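Local coordinates for NUDIX hydrolase (Alicyclobacillus acidocaldarius subsp. acidocaldarius, PDB 3QSJ), which probably hydrolyses phosphorus-containing acid anhydrides, as Nudix hydrolases do, and binds a calcium ion in the crystal, at residues A[88-93]-A[99-104]. Residues are numbered along the deposited sequence; the frame is centred on the assembly and turned at random. Where two conformers were deposited one is given.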
loop_
_atom_site.group_PDB
_atom_site.type_symbol
_atom_site.label_atom_id
_atom_site.label_comp_id
_atom_site.label_asym_id
_atom_site.label_seq_id
_atom_site.Cartn_x
_atom_site.Cartn_y
_atom_site.Cartn_z
ATOM N N GLY A 88 -2.735 -9.534 4.658
ATOM C CA GLY A 88 -3.314 -9.999 5.928
ATOM C C GLY A 88 -2.965 -9.209 7.176
ATOM O O GLY A 88 -3.064 -9.736 8.300
ATOM N N TRP A 89 -2.460 -7.990 7.001
ATOM C CA TRP A 89 -2.175 -7.132 8.166
ATOM C C TRP A 89 -2.973 -5.829 7.987
ATOM O O TRP A 89 -2.926 -5.212 6.898
ATOM C CB TRP A 89 -0.672 -6.784 8.289
ATOM C CG TRP A 89 0.185 -7.979 8.669
ATOM C CD1 TRP A 89 0.698 -8.916 7.822
ATOM C CD2 TRP A 89 0.659 -8.327 9.979
ATOM N NE1 TRP A 89 1.363 -9.891 8.532
ATOM C CE2 TRP A 89 1.351 -9.559 9.860
ATOM C CE3 TRP A 89 0.463 -7.784 11.260
ATOM C CZ2 TRP A 89 1.936 -10.203 10.964
ATOM C CZ3 TRP A 89 1.088 -8.386 12.335
ATOM C CH2 TRP A 89 1.843 -9.560 12.178
ATOM N N LEU A 90 -3.605 -5.373 9.075
ATOM C CA LEU A 90 -4.265 -4.062 9.096
ATOM C C LEU A 90 -3.332 -3.165 9.769
ATOM O O LEU A 90 -3.047 -3.342 10.975
ATOM C CB LEU A 90 -5.580 -4.041 9.900
ATOM C CG LEU A 90 -6.841 -4.324 9.150
ATOM C CD1 LEU A 90 -8.010 -4.589 10.111
ATOM C CD2 LEU A 90 -7.174 -3.211 8.161
ATOM N N LEU A 91 -2.823 -2.195 9.022
ATOM C CA LEU A 91 -1.881 -1.210 9.527
ATOM C C LEU A 91 -2.596 0.000 10.053
ATOM O O LEU A 91 -3.695 0.340 9.584
ATOM C CB LEU A 91 -0.939 -0.738 8.409
ATOM C CG LEU A 91 0.242 -1.671 8.109
ATOM C CD1 LEU A 91 -0.214 -2.980 7.672
ATOM C CD2 LEU A 91 1.048 -1.129 7.061
ATOM N N ALA A 92 -1.928 0.690 11.007
ATOM C CA ALA A 92 -2.411 2.001 11.527
ATOM C C ALA A 92 -3.840 1.972 12.061
ATOM O O ALA A 92 -4.543 2.964 11.971
ATOM C CB ALA A 92 -2.297 3.074 10.418
ATOM N N VAL A 93 -4.206 0.908 12.726
ATOM C CA VAL A 93 -5.545 0.825 13.357
ATOM C C VAL A 93 -5.404 1.149 14.851
ATOM O O VAL A 93 -4.418 0.711 15.508
ATOM C CB VAL A 93 -6.195 -0.557 13.090
ATOM C CG1 VAL A 93 -7.471 -0.789 13.934
ATOM C CG2 VAL A 93 -6.528 -0.700 11.593
ATOM N N THR A 99 -5.195 2.989 21.763
ATOM C CA THR A 99 -4.564 1.674 21.811
ATOM C C THR A 99 -4.424 1.188 20.382
ATOM O O THR A 99 -5.431 1.097 19.690
ATOM C CB THR A 99 -5.423 0.727 22.678
ATOM O OG1 THR A 99 -5.517 1.295 23.987
ATOM C CG2 THR A 99 -4.893 -0.719 22.705
ATOM N N LYS A 100 -3.167 0.825 19.962
ATOM C CA LYS A 100 -2.866 0.345 18.589
ATOM C C LYS A 100 -3.118 -1.157 18.423
ATOM O O LYS A 100 -2.867 -1.959 19.343
ATOM C CB LYS A 100 -1.411 0.661 18.228
ATOM C CG LYS A 100 -1.061 2.156 18.342
ATOM C CD LYS A 100 0.456 2.381 18.173
ATOM C CE LYS A 100 0.790 3.767 17.630
ATOM N NZ LYS A 100 0.659 4.828 18.677
HETATM N N MSE A 101 -3.687 -1.541 17.295
HETATM C CA MSE A 101 -3.847 -2.944 16.968
HETATM C C MSE A 101 -2.467 -3.384 16.461
HETATM O O MSE A 101 -1.916 -2.722 15.580
HETATM C CB MSE A 101 -4.897 -3.124 15.846
HETATM C CG MSE A 101 -4.767 -4.479 15.169
HETATM SE SE MSE A 101 -6.202 -4.718 13.850
HETATM C CE MSE A 101 -7.442 -4.896 15.135
ATOM N N ASP A 102 -1.921 -4.510 16.962
ATOM C CA ASP A 102 -0.589 -4.975 16.521
ATOM C C ASP A 102 -0.568 -6.453 16.117
ATOM O O ASP A 102 0.507 -7.049 15.921
ATOM C CB ASP A 102 0.482 -4.677 17.598
ATOM C CG ASP A 102 0.306 -5.399 18.917
ATOM O OD1 ASP A 102 -0.761 -6.046 19.115
ATOM O OD2 ASP A 102 1.230 -5.316 19.764
ATOM N N THR A 103 -1.752 -7.018 15.965
ATOM C CA THR A 103 -1.899 -8.399 15.558
ATOM C C THR A 103 -2.248 -8.501 14.069
ATOM O O THR A 103 -2.859 -7.600 13.487
ATOM C CB THR A 103 -2.998 -9.112 16.392
ATOM O OG1 THR A 103 -4.206 -8.391 16.217
ATOM C CG2 THR A 103 -2.651 -9.221 17.897
ATOM N N PRO A 104 -1.925 -9.639 13.448
ATOM C CA PRO A 104 -2.369 -9.844 12.068
ATOM C C PRO A 104 -3.839 -10.262 12.070
ATOM O O PRO A 104 -4.402 -10.682 13.102
ATOM C CB PRO A 104 -1.527 -11.051 11.609
ATOM C CG PRO A 104 -1.273 -11.829 12.879
ATOM C CD PRO A 104 -1.188 -10.815 13.979
HETATM O O HOH W 1 -2.659 -1.595 13.193
#
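The loop leaving helix 72-87, the helix carrying the calcium ligands E82 and E86, meets the loop that leads to helix 107-113 where P104 covers one face of W89 in a CH-pi contact. CB of P104 sits 3.5 Å from the centroid of the six-membered ring of W89, almost on the ring normal, while the backbone O of D102 lies at the ring edge. With CG of W89 anti to its carbonyl carbon (chi1 -69°), the indole turns that face to the proline, and NE1 hydrogen-bonds to the backbone O of E166. Were W89 an alanine, P104 would be likely to lose the aromatic face it lies on, and E166 O this N-H. Farther along, M101 N donates to V93 O at 3.0 Å, nearly straight at the hydrogen (170°) though well above the carbonyl plane. A water bridges the backbones, donating to L90 O and M101 O and accepting from V93 N. The example illustrates how loops can be joined by few, varied links. Selenomethionine M101 bends at chi3 (-71°), its SE 4.1 Å from CB of L90. Beyond them, W123 of helix 119-125 touches L90 and M101, and F131 of strand 130-131, the antiparallel partner of strand 93-94, meets L90 and V93.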